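PDB 5UID: aminotransferase TlmJ from Streptoalloteichus hindustanus, which probably transfers amino groups with pyridoxal 5'-phosphate as cofactor, as a member of the DegT/DnrJ/EryC1 aminotransferase family. Local coordinates for residues 265-276 against 359-370; 62-70 against 87-97. One frame throughout, in Å; residues are numbered along the deposited sequence.

Contact 1. Residues 265-276 against 359-370. With SO4 (sulfate ion), chain G.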
# COMPACT_ATOMS: atom_id res chain seq x y z
N PHE A 265 16.45 19.58 -6.25
CA PHE A 265 17.03 18.45 -5.53
C PHE A 265 18.18 17.83 -6.31
O PHE A 265 19.25 17.56 -5.76
CB PHE A 265 15.96 17.39 -5.24
CG PHE A 265 14.89 17.84 -4.28
CD1 PHE A 265 15.04 18.99 -3.53
CD2 PHE A 265 13.73 17.09 -4.13
CE1 PHE A 265 14.05 19.39 -2.65
CE2 PHE A 265 12.74 17.48 -3.24
CZ PHE A 265 12.90 18.63 -2.50
N VAL A 266 17.96 17.58 -7.60
CA VAL A 266 18.97 16.93 -8.42
C VAL A 266 20.20 17.82 -8.59
O VAL A 266 21.34 17.34 -8.52
CB VAL A 266 18.38 16.53 -9.79
CG1 VAL A 266 19.44 15.88 -10.66
CG2 VAL A 266 17.20 15.59 -9.59
N ARG A 267 19.99 19.12 -8.81
CA ARG A 267 21.12 20.03 -8.94
C ARG A 267 21.97 20.04 -7.67
O ARG A 267 23.20 20.06 -7.74
CB ARG A 267 20.64 21.44 -9.27
CG ARG A 267 20.24 21.63 -10.73
CD ARG A 267 20.08 23.11 -11.06
NE ARG A 267 19.04 23.74 -10.26
CZ ARG A 267 17.77 23.88 -10.66
NH1 ARG A 267 17.39 23.41 -11.84
NH2 ARG A 267 16.89 24.47 -9.87
N ARG A 268 21.32 20.03 -6.51
CA ARG A 268 22.07 19.98 -5.26
C ARG A 268 22.82 18.66 -5.12
O ARG A 268 23.99 18.64 -4.72
CB ARG A 268 21.13 20.20 -4.07
CG ARG A 268 21.78 20.03 -2.71
CD ARG A 268 22.99 20.94 -2.56
NE ARG A 268 23.64 20.75 -1.27
CZ ARG A 268 24.82 21.28 -0.94
NH1 ARG A 268 25.47 22.04 -1.82
NH2 ARG A 268 25.34 21.05 0.25
N ARG A 269 22.16 17.55 -5.46
CA ARG A 269 22.84 16.26 -5.41
C ARG A 269 23.99 16.19 -6.41
O ARG A 269 25.01 15.55 -6.14
CB ARG A 269 21.84 15.13 -5.69
CG ARG A 269 20.82 14.92 -4.58
CD ARG A 269 19.66 14.06 -5.06
NE ARG A 269 18.80 13.63 -3.96
CZ ARG A 269 18.87 12.43 -3.39
NH1 ARG A 269 18.06 12.14 -2.38
NH2 ARG A 269 19.75 11.53 -3.81
N ARG A 270 23.85 16.85 -7.57
CA ARG A 270 24.91 16.82 -8.56
C ARG A 270 26.14 17.58 -8.08
O ARG A 270 27.27 17.12 -8.25
CB ARG A 270 24.41 17.40 -9.89
CG ARG A 270 25.48 17.48 -10.97
CD ARG A 270 24.93 18.01 -12.28
NE ARG A 270 25.96 18.08 -13.31
CZ ARG A 270 25.74 18.47 -14.57
NH1 ARG A 270 24.52 18.84 -14.94
NH2 ARG A 270 26.74 18.50 -15.44
N GLU A 271 25.94 18.76 -7.47
CA GLU A 271 27.09 19.52 -7.00
C GLU A 271 27.76 18.84 -5.81
O GLU A 271 28.97 19.02 -5.60
CB GLU A 271 26.67 20.95 -6.65
CG GLU A 271 25.95 21.11 -5.32
CD GLU A 271 25.51 22.55 -5.07
OE1 GLU A 271 24.80 23.12 -5.93
OE2 GLU A 271 25.87 23.11 -4.01
N ILE A 272 27.02 18.04 -5.04
CA ILE A 272 27.64 17.24 -3.99
C ILE A 272 28.54 16.18 -4.60
O ILE A 272 29.71 16.04 -4.22
CB ILE A 272 26.57 16.61 -3.08
CG1 ILE A 272 25.84 17.69 -2.27
CG2 ILE A 272 27.20 15.58 -2.16
CD1 ILE A 272 24.67 17.15 -1.47
N ALA A 273 28.01 15.42 -5.57
CA ALA A 273 28.81 14.38 -6.21
C ALA A 273 30.03 14.95 -6.90
O ALA A 273 31.09 14.30 -6.93
CB ALA A 273 27.95 13.59 -7.19
N GLU A 274 29.92 16.15 -7.46
CA GLU A 274 31.08 16.78 -8.09
C GLU A 274 32.11 17.19 -7.04
O GLU A 274 33.32 17.05 -7.27
CB GLU A 274 30.64 17.98 -8.93
CG GLU A 274 29.84 17.57 -10.16
CD GLU A 274 29.29 18.76 -10.93
OE1 GLU A 274 29.28 19.88 -10.37
OE2 GLU A 274 28.86 18.57 -12.09
N ARG A 275 31.65 17.70 -5.90
CA ARG A 275 32.58 17.96 -4.80
C ARG A 275 33.22 16.67 -4.30
O ARG A 275 34.41 16.64 -3.98
CB ARG A 275 31.85 18.67 -3.65
CG ARG A 275 32.70 18.87 -2.41
CD ARG A 275 33.88 19.80 -2.67
NE ARG A 275 34.81 19.82 -1.55
CZ ARG A 275 36.00 19.22 -1.55
NH1 ARG A 275 36.41 18.56 -2.62
NH2 ARG A 275 36.78 19.29 -0.48
N TYR A 276 32.44 15.58 -4.24
CA TYR A 276 33.01 14.27 -3.93
C TYR A 276 34.08 13.89 -4.95
O TYR A 276 35.17 13.44 -4.58
CB TYR A 276 31.91 13.21 -3.90
CG TYR A 276 31.09 13.15 -2.63
CD1 TYR A 276 31.51 13.79 -1.47
CD2 TYR A 276 29.90 12.43 -2.59
CE1 TYR A 276 30.75 13.73 -0.31
CE2 TYR A 276 29.15 12.35 -1.44
CZ TYR A 276 29.58 13.00 -0.30
OH TYR A 276 28.82 12.92 0.85
N PRO A 359 26.91 8.91 1.77
CA PRO A 359 25.74 9.79 1.88
C PRO A 359 25.59 10.71 0.68
O PRO A 359 26.53 11.39 0.27
CB PRO A 359 26.01 10.58 3.16
CG PRO A 359 26.87 9.68 3.98
CD PRO A 359 27.74 8.95 2.99
N LEU A 360 24.39 10.72 0.09
CA LEU A 360 24.11 11.57 -1.06
C LEU A 360 22.62 11.89 -1.04
O LEU A 360 21.79 11.04 -1.39
CB LEU A 360 24.52 10.88 -2.36
CG LEU A 360 24.22 11.67 -3.64
CD1 LEU A 360 24.95 13.00 -3.63
CD2 LEU A 360 24.58 10.85 -4.87
N HIS A 361 22.29 13.12 -0.65
CA HIS A 361 20.91 13.61 -0.65
C HIS A 361 20.95 15.12 -0.49
O HIS A 361 21.95 15.69 -0.04
CB HIS A 361 20.07 12.96 0.45
CG HIS A 361 20.66 13.09 1.82
ND1 HIS A 361 20.54 14.23 2.58
CD2 HIS A 361 21.38 12.22 2.56
CE1 HIS A 361 21.16 14.06 3.73
NE2 HIS A 361 21.68 12.84 3.75
N GLN A 362 19.85 15.77 -0.87
CA GLN A 362 19.82 17.23 -0.88
C GLN A 362 19.71 17.84 0.51
O GLN A 362 19.70 19.07 0.61
CB GLN A 362 18.68 17.74 -1.77
CG GLN A 362 17.28 17.42 -1.26
CD GLN A 362 16.82 16.03 -1.67
OE1 GLN A 362 17.58 15.25 -2.24
NE2 GLN A 362 15.57 15.72 -1.37
N ALA A 363 19.64 17.04 1.57
CA ALA A 363 19.67 17.57 2.92
C ALA A 363 21.08 17.70 3.48
O ALA A 363 21.25 18.26 4.56
CB ALA A 363 18.83 16.69 3.86
N LEU A 364 22.08 17.19 2.77
CA LEU A 364 23.46 17.31 3.22
C LEU A 364 23.91 18.77 3.14
O LEU A 364 23.76 19.42 2.11
CB LEU A 364 24.37 16.44 2.37
CG LEU A 364 24.20 14.92 2.46
CD1 LEU A 364 25.01 14.22 1.39
CD2 LEU A 364 24.59 14.44 3.84
N SER A 365 24.46 19.27 4.24
CA SER A 365 25.08 20.59 4.21
C SER A 365 26.50 20.49 3.68
O SER A 365 27.07 19.40 3.56
CB SER A 365 25.07 21.22 5.60
OG SER A 365 25.88 20.49 6.50
N ASP A 366 27.08 21.64 3.35
CA ASP A 366 28.48 21.66 2.93
C ASP A 366 29.39 21.10 4.02
O ASP A 366 30.39 20.44 3.71
CB ASP A 366 28.91 23.08 2.56
CG ASP A 366 28.21 23.59 1.32
OD1 ASP A 366 27.80 22.76 0.48
OD2 ASP A 366 28.06 24.82 1.18
N SER A 367 29.05 21.34 5.29
CA SER A 367 29.82 20.77 6.39
C SER A 367 29.73 19.24 6.38
O SER A 367 30.74 18.56 6.62
CB SER A 367 29.32 21.32 7.72
OG SER A 367 29.94 20.66 8.81
N ASP A 368 28.55 18.69 6.11
CA ASP A 368 28.40 17.24 6.03
C ASP A 368 29.25 16.67 4.90
O ASP A 368 29.91 15.64 5.07
CB ASP A 368 26.93 16.87 5.82
CG ASP A 368 26.06 17.25 7.00
OD1 ASP A 368 26.55 17.20 8.15
OD2 ASP A 368 24.88 17.61 6.78
N VAL A 369 29.24 17.34 3.74
CA VAL A 369 29.99 16.85 2.58
C VAL A 369 31.48 16.83 2.88
O VAL A 369 32.19 15.87 2.54
CB VAL A 369 29.67 17.70 1.34
CG1 VAL A 369 30.52 17.27 0.16
CG2 VAL A 369 28.19 17.61 1.00
N GLU A 370 31.99 17.88 3.53
CA GLU A 370 33.40 17.91 3.88
C GLU A 370 33.73 16.90 4.97
O GLU A 370 34.85 16.37 5.00
CB GLU A 370 33.81 19.32 4.32
CG GLU A 370 33.64 20.38 3.23
CD GLU A 370 34.49 20.10 2.01
OE1 GLU A 370 35.60 19.55 2.16
OE2 GLU A 370 34.06 20.45 0.89
S SO4 G . 13.83 24.81 -11.62
O1 SO4 G . 14.97 24.21 -12.31
O2 SO4 G . 13.72 26.21 -12.02
O3 SO4 G . 12.61 24.10 -11.98
O4 SO4 G . 14.03 24.74 -10.18
O HOH W 1 15.58 12.88 -0.84
O HOH W 2 19.89 9.25 -2.17

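Contact 2. Residues 62-70 against 87-97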
# COMPACT_ATOMS: atom_id res chain seq x y z
N THR A 62 7.07 -1.47 -5.27
CA THR A 62 6.97 -2.92 -5.17
C THR A 62 5.62 -3.41 -5.68
O THR A 62 5.55 -4.38 -6.45
CB THR A 62 7.18 -3.36 -3.72
OG1 THR A 62 8.46 -2.91 -3.26
CG2 THR A 62 7.10 -4.88 -3.62
N GLU A 63 4.55 -2.73 -5.28
CA GLU A 63 3.22 -3.09 -5.78
C GLU A 63 3.13 -2.89 -7.28
O GLU A 63 2.52 -3.69 -7.99
CB GLU A 63 2.16 -2.26 -5.06
CG GLU A 63 0.74 -2.66 -5.39
CD GLU A 63 0.36 -4.01 -4.82
OE1 GLU A 63 1.05 -4.49 -3.90
OE2 GLU A 63 -0.64 -4.58 -5.31
N GLY A 64 3.75 -1.82 -7.79
CA GLY A 64 3.82 -1.64 -9.23
C GLY A 64 4.58 -2.74 -9.93
O GLY A 64 4.24 -3.13 -11.05
N LEU A 65 5.62 -3.27 -9.29
CA LEU A 65 6.36 -4.38 -9.87
C LEU A 65 5.54 -5.66 -9.87
O LEU A 65 5.52 -6.40 -10.86
CB LEU A 65 7.69 -4.58 -9.13
CG LEU A 65 8.76 -3.51 -9.32
CD1 LEU A 65 9.85 -3.63 -8.26
CD2 LEU A 65 9.38 -3.59 -10.72
N PHE A 66 4.86 -5.95 -8.75
CA PHE A 66 3.98 -7.11 -8.69
C PHE A 66 2.87 -7.02 -9.73
O PHE A 66 2.54 -8.02 -10.39
CB PHE A 66 3.39 -7.26 -7.29
CG PHE A 66 4.22 -8.10 -6.36
CD1 PHE A 66 5.37 -7.59 -5.78
CD2 PHE A 66 3.83 -9.39 -6.03
CE1 PHE A 66 6.13 -8.35 -4.92
CE2 PHE A 66 4.58 -10.16 -5.17
CZ PHE A 66 5.74 -9.64 -4.61
N LEU A 67 2.28 -5.83 -9.89
CA LEU A 67 1.20 -5.67 -10.86
C LEU A 67 1.69 -5.93 -12.28
O LEU A 67 0.99 -6.56 -13.08
CB LEU A 67 0.59 -4.28 -10.75
CG LEU A 67 -0.26 -3.98 -9.52
CD1 LEU A 67 -0.67 -2.51 -9.50
CD2 LEU A 67 -1.49 -4.88 -9.49
N SER A 68 2.89 -5.44 -12.61
CA SER A 68 3.39 -5.60 -13.97
C SER A 68 3.59 -7.07 -14.32
O SER A 68 3.29 -7.51 -15.43
CB SER A 68 4.69 -4.82 -14.16
OG SER A 68 5.74 -5.37 -13.40
N MSE A 69 4.09 -7.86 -13.37
CA MSE A 69 4.27 -9.29 -13.59
C MSE A 69 2.91 -9.99 -13.72
O MSE A 69 2.79 -10.99 -14.43
CB MSE A 69 5.07 -9.92 -12.45
CG MSE A 69 6.52 -9.45 -12.38
SE MSE A 69 7.53 -9.77 -14.03
CE MSE A 69 7.88 -7.92 -14.52
N GLU A 70 1.90 -9.45 -13.04
CA GLU A 70 0.54 -9.98 -13.20
C GLU A 70 -0.02 -9.62 -14.57
O GLU A 70 -0.56 -10.48 -15.27
CB GLU A 70 -0.36 -9.45 -12.08
CG GLU A 70 -0.02 -9.97 -10.70
CD GLU A 70 -0.84 -9.31 -9.61
OE1 GLU A 70 -1.79 -8.58 -9.94
OE2 GLU A 70 -0.53 -9.52 -8.41
N PHE A 87 16.42 -4.79 -6.77
CA PHE A 87 15.66 -4.70 -5.54
C PHE A 87 14.94 -6.02 -5.26
O PHE A 87 14.45 -6.68 -6.18
CB PHE A 87 14.65 -3.55 -5.62
CG PHE A 87 13.82 -3.38 -4.38
CD1 PHE A 87 14.40 -2.95 -3.20
CD2 PHE A 87 12.47 -3.65 -4.40
CE1 PHE A 87 13.65 -2.80 -2.05
CE2 PHE A 87 11.70 -3.50 -3.25
CZ PHE A 87 12.29 -3.07 -2.08
N VAL A 88 14.89 -6.40 -3.98
CA VAL A 88 14.33 -7.69 -3.61
C VAL A 88 12.88 -7.82 -4.04
O VAL A 88 12.42 -8.91 -4.39
CB VAL A 88 14.50 -7.92 -2.09
CG1 VAL A 88 13.79 -6.83 -1.30
CG2 VAL A 88 13.98 -9.30 -1.69
N GLY A 89 12.14 -6.71 -4.05
CA GLY A 89 10.74 -6.75 -4.45
C GLY A 89 10.55 -7.11 -5.91
O GLY A 89 9.51 -7.66 -6.29
N ALA A 90 11.54 -6.80 -6.75
CA ALA A 90 11.45 -7.17 -8.16
C ALA A 90 11.53 -8.69 -8.34
O ALA A 90 10.77 -9.27 -9.13
CB ALA A 90 12.55 -6.49 -8.96
N ALA A 91 12.43 -9.34 -7.61
CA ALA A 91 12.53 -10.79 -7.69
C ALA A 91 11.33 -11.46 -7.03
O ALA A 91 10.85 -12.49 -7.51
CB ALA A 91 13.84 -11.27 -7.06
N ASN A 92 10.84 -10.89 -5.93
CA ASN A 92 9.66 -11.44 -5.28
C ASN A 92 8.44 -11.34 -6.19
O ASN A 92 7.59 -12.24 -6.21
CB ASN A 92 9.40 -10.71 -3.95
CG ASN A 92 10.30 -11.20 -2.83
OD1 ASN A 92 11.18 -12.04 -3.04
ND2 ASN A 92 10.10 -10.67 -1.63
N ALA A 93 8.34 -10.25 -6.96
CA ALA A 93 7.23 -10.11 -7.89
C ALA A 93 7.23 -11.21 -8.94
O ALA A 93 6.16 -11.59 -9.44
CB ALA A 93 7.29 -8.74 -8.57
N ILE A 94 8.40 -11.75 -9.27
CA ILE A 94 8.49 -12.83 -10.25
C ILE A 94 8.14 -14.16 -9.61
O ILE A 94 7.28 -14.90 -10.10
CB ILE A 94 9.90 -12.85 -10.88
CG1 ILE A 94 10.18 -11.53 -11.60
CG2 ILE A 94 10.05 -14.04 -11.83
CD1 ILE A 94 11.66 -11.21 -11.72
N ALA A 95 8.80 -14.49 -8.50
CA ALA A 95 8.63 -15.80 -7.88
C ALA A 95 7.24 -15.99 -7.26
O ALA A 95 6.80 -17.13 -7.12
CB ALA A 95 9.71 -16.02 -6.82
N ALA A 96 6.56 -14.90 -6.89
CA ALA A 96 5.23 -15.04 -6.29
C ALA A 96 4.21 -15.54 -7.30
O ALA A 96 3.22 -16.18 -6.92
CB ALA A 96 4.77 -13.71 -5.69
N ARG A 97 4.42 -15.26 -8.59
CA ARG A 97 3.53 -15.75 -9.64
C ARG A 97 3.84 -17.18 -10.05
O ARG A 97 3.13 -17.74 -10.90
CB ARG A 97 3.62 -14.84 -10.86
CG ARG A 97 3.09 -13.43 -10.63
CD ARG A 97 1.95 -13.12 -11.58
NE ARG A 97 0.83 -14.04 -11.41
CZ ARG A 97 -0.14 -14.20 -12.30
NH1 ARG A 97 -0.13 -13.51 -13.43
NH2 ARG A 97 -1.12 -15.06 -12.06
O HOH W 3 3.49 -10.40 -9.29

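Contact 1. Residues 265-276 against 359-370
Gln362 reaches helix 249-280 between Phe265 and Arg269, and its side chain can be followed atom by atom. Gln362 CB lies 4.0 Å from Arg268 CG. With CG between the backbone N and the carbonyl carbon (chi1 66°) and a bend at chi2, the chain folds over Phe265, where Gln362 CG comes 3.6 Å from Phe265 CD1. The amide then stacks on the ring, the planes 16° apart and Gln362 NE2 above the ring centre. Gln362 OE1 accepts from Arg269 NE at 2.7 Å, a bond nearly in line with the amide C=O, and weakly from Arg269 NH1. A water bridges Gln362 NE2 and Arg269 NH1; NE2 also bonds Thr13. The Arg269 guanidinium lies with one face against His361, and Tyr300 O holds its NH2.

These contacts fix the long helix 249-280 to the link between strand 355-358 and C-terminal helix 366-383, a link that contains a type I turn from His361 to Leu364. Ser365 and Asp368 form the capping box of the last helix. Arg268 NH2 spans this junction, donating almost straight (175°) to Leu364 O at 2.9 Å; it also donates, less straight, to Asp366 OD1, met from above the carboxylate plane.

Further along, Ile272 fits among Leu360, Leu364 and Val369, its CG2 3.7 Å from Leu360 CD1. Tyr276 OH donates to Pro359 O at 2.8 Å, while its CE1 touches Val369 CG1. At the exposed margin Arg275 grips Glu370 side-on, NE to OE2 at 2.6 Å and NH2 to OE1, both oxygens using syn lone pairs.

Contact 2. Residues 62-70 against 87-97
The Phe66 ring lies with one face on the backbone of Ala93: Ala93 CA stands 3.5 Å from the ring centroid and 8° off the normal, a CH-pi contact almost exactly over the centre. In the plane at the ring edge is Thr62 O, one turn earlier in the same helix. Ala96 CB meets Phe66 CE2 obliquely at 3.6 Å, and Arg243 of both subunits packs against the same side chain. A second ring, that of Phe87, has Val88 CG1 over one face, offset toward the rim, and turns its edge to Thr62, with OG1 3.3 Å from CE2. The third flat group, the Arg97 guanidinium, has Met69 O in its plane at the edge, though no bond is made.

Small residues permit this closeness. The axes of segments 62-70 and 88-95 pass 8.5 Å apart at a crossing angle of -30°, and Phe66 and Ala93 have their CA atoms 4.5 Å apart. Gly89 faces Thr62 CG2, and Ala93 CB touches both Leu65 CB and Phe66 CD1. Helices 61-72 and 88-95 are joined through strand 79-83, and both lie against the central sheet of the PLP-dependent aminotransferase fold: Met69 and Ile94 share Val80 of that strand. Thr62 N, near the start of the first helix, donates to a phosphate oxygen of the PLP-modified residue at position 187.

Leu65 CD1 meets Ala90 CB at 4.0 Å. With chi1 -66° and bends at chi2 and chi3, Met69, a selenomethionine, swings its SE to Ile94 CG1, also at 4.0 Å. A water donates to both Phe66 O and Ala93 O, linking the two backbones. Glu70 CG touches Arg97 CD, whereas the Glu70 carboxylate is paired with Arg243 of its own chain. Asn92 bonds Tyr339 through OD1 and Gly242 O of the second subunit through ND2.

Contacts 1 and 2 lie on opposite sides of the chain's centre, their own centres about 32 Å apart and their nearest atoms about 15 Å apart, and they share no helix or strand. The centre of contact 2, about 13 Å from the chain's centre, lies where two helices pack against the central sheet within reach of the second subunit. That of contact 1 lies farther out, at about 19 Å, untouched by another chain of the assembly. Both are largely buried, yet 265-276 against 359-370 (839 Å²) combines an apolar cluster with direct hydrogen bonds, waters and peripheral salt bridges, whereas 62-70 against 87-97 (532 Å²) has apolar and CH-pi contacts and lacks direct cross-segment hydrogen bonds.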